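Local coordinates for protein L-lysine 6-monooxygenase involved in desferrioxamine biosynthesis (Erwinia amylovora CFBP1430, PDB 5O8P) that binds FAD and uses NADPH to hydroxylate an amine nitrogen, probably that of cadaverine, in the biosynthesis of the siderophore desferrioxamine, at residues Ala204-Tyr208 with Gln221-Ile225. Sequence-based numbering, arbitrary orientation.
Sequences AAEIY and QLNWI
Tyr-208 of helix 202-213 slots between Leu-222 and Trp-224 of strand 221-225, the second strand of a Rossmann-type beta-alpha-beta unit that begins with strand 194-198. The helix segment runs nearly antiparallel to the strand, as expected where a crossover helix returns the chain to a parallel sheet, and its axis lies 10.2 Å from that of the strand.

Aromatic packing dominates. The phenol ring and the six-membered ring of Trp-224 form an offset stack, with centroids 4.9 Å apart and planes inclined by 25°; CE3 of the indole overlies the rim of the phenol. Leu-222 CD2 takes the opposite face in a CH-pi contact, 4.1 Å from the ring centroid. Trp-224, its CG anti to the backbone N (chi1 -166°), points its indole back toward the start of the helix, where CH2 meets Ala-205 CB at 3.7 Å and NE1 lies 3.9 Å from Ala-204 CB. The indole lies close to the helix backbone here, with Trp-224 CH2 3.7 Å from Ala-205 CA.

Each aromatic side chain also makes a hydrogen bond. Trp-224 NE1 donates to Gly-199 O in the loop after strand 194-198, which ties the indole to the glycine-rich turn close to Ser-200, an NADP(+)-binding residue, although this chain has no NADP(+) bound. At the other end of the contact, the hydroxyl of the buried Tyr-208 donates through OH to Leu-222 O at 3.1 Å, approaching from 49° above the carbonyl plane.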
loop_
_atom_site.group_PDB
_atom_site.type_symbol
_atom_site.label_atom_id
_atom_site.label_comp_id
_atom_site.label_asym_id
_atom_site.label_seq_id
_atom_site.Cartn_x
_atom_site.Cartn_y
_atom_site.Cartn_z
ATOM N N ALA B 204 12.184 20.980 4.667
ATOM C CA ALA B 204 12.547 20.739 6.058
ATOM C C ALA B 204 12.520 19.251 6.383
ATOM O O ALA B 204 13.479 18.702 6.928
ATOM C CB ALA B 204 11.595 21.484 6.997
ATOM N N ALA B 205 11.420 18.601 6.027
ATOM C CA ALA B 205 11.245 17.192 6.343
ATOM C C ALA B 205 12.262 16.320 5.625
ATOM O O ALA B 205 12.827 15.415 6.233
ATOM C CB ALA B 205 9.834 16.741 6.021
ATOM N N GLU B 206 12.492 16.586 4.341
ATOM C CA GLU B 206 13.468 15.812 3.563
ATOM C C GLU B 206 14.861 15.921 4.142
ATOM O O GLU B 206 15.573 14.922 4.212
ATOM C CB GLU B 206 13.502 16.278 2.120
ATOM C CG GLU B 206 12.318 15.786 1.331
ATOM C CD GLU B 206 12.214 16.381 -0.056
ATOM O OE1 GLU B 206 13.014 17.279 -0.404
ATOM O OE2 GLU B 206 11.312 15.940 -0.812
ATOM N N ILE B 207 15.222 17.136 4.553
ATOM C CA ILE B 207 16.489 17.401 5.209
ATOM C C ILE B 207 16.539 16.691 6.545
ATOM O O ILE B 207 17.510 16.003 6.817
ATOM C CB ILE B 207 16.736 18.923 5.393
ATOM C CG1 ILE B 207 17.080 19.539 4.049
ATOM C CG2 ILE B 207 17.843 19.210 6.404
ATOM C CD1 ILE B 207 17.119 21.051 4.041
ATOM N N TYR B 208 15.502 16.857 7.368
ATOM C CA TYR B 208 15.457 16.200 8.677
ATOM C C TYR B 208 15.639 14.688 8.559
ATOM O O TYR B 208 16.409 14.093 9.301
ATOM C CB TYR B 208 14.169 16.516 9.437
ATOM C CG TYR B 208 14.267 16.118 10.886
ATOM C CD1 TYR B 208 13.891 14.844 11.303
ATOM C CD2 TYR B 208 14.772 17.005 11.834
ATOM C CE1 TYR B 208 13.979 14.471 12.630
ATOM C CE2 TYR B 208 14.886 16.642 13.168
ATOM C CZ TYR B 208 14.485 15.378 13.570
ATOM O OH TYR B 208 14.596 15.032 14.903
ATOM N N GLN B 221 23.256 16.183 17.746
ATOM C CA GLN B 221 21.886 16.407 18.163
ATOM C C GLN B 221 21.151 16.916 16.929
ATOM O O GLN B 221 21.699 17.721 16.160
ATOM C CB GLN B 221 21.817 17.442 19.290
ATOM C CG GLN B 221 20.402 17.796 19.720
ATOM C CD GLN B 221 20.373 18.675 20.951
ATOM O OE1 GLN B 221 20.457 19.894 20.858
ATOM N NE2 GLN B 221 20.232 18.057 22.111
ATOM N N LEU B 222 19.923 16.444 16.737
ATOM C CA LEU B 222 19.146 16.800 15.565
ATOM C C LEU B 222 17.779 17.325 15.980
ATOM O O LEU B 222 16.900 16.566 16.397
ATOM C CB LEU B 222 19.026 15.596 14.642
ATOM C CG LEU B 222 18.324 15.852 13.315
ATOM C CD1 LEU B 222 19.028 16.965 12.548
ATOM C CD2 LEU B 222 18.266 14.575 12.486
ATOM N N ASN B 223 17.610 18.637 15.856
ATOM C CA ASN B 223 16.396 19.307 16.296
ATOM C C ASN B 223 15.551 19.753 15.117
ATOM O O ASN B 223 16.050 19.875 13.999
ATOM C CB ASN B 223 16.768 20.487 17.177
ATOM C CG ASN B 223 17.619 20.066 18.361
ATOM O OD1 ASN B 223 17.390 19.014 18.951
ATOM N ND2 ASN B 223 18.604 20.867 18.696
ATOM N N TRP B 224 14.259 19.938 15.370
ATOM C CA TRP B 224 13.317 20.430 14.375
ATOM C C TRP B 224 12.335 21.339 15.079
ATOM O O TRP B 224 11.606 20.900 15.958
ATOM C CB TRP B 224 12.568 19.271 13.735
ATOM C CG TRP B 224 11.813 19.585 12.466
ATOM C CD1 TRP B 224 11.601 20.811 11.899
ATOM C CD2 TRP B 224 11.127 18.643 11.642
ATOM N NE1 TRP B 224 10.879 20.681 10.750
ATOM C CE2 TRP B 224 10.561 19.363 10.569
ATOM C CE3 TRP B 224 10.939 17.259 11.704
ATOM C CZ2 TRP B 224 9.814 18.749 9.557
ATOM C CZ3 TRP B 224 10.192 16.637 10.706
ATOM C CH2 TRP B 224 9.643 17.388 9.638
ATOM N N ILE B 225 12.326 22.610 14.707
ATOM C CA ILE B 225 11.426 23.585 15.311
ATOM C C ILE B 225 10.594 24.156 14.193
ATOM O O ILE B 225 11.124 24.439 13.144
ATOM C CB ILE B 225 12.217 24.698 16.010
ATOM C CG1 ILE B 225 13.050 24.087 17.144
ATOM C CG2 ILE B 225 11.276 25.804 16.507
ATOM C CD1 ILE B 225 13.982 25.064 17.832
#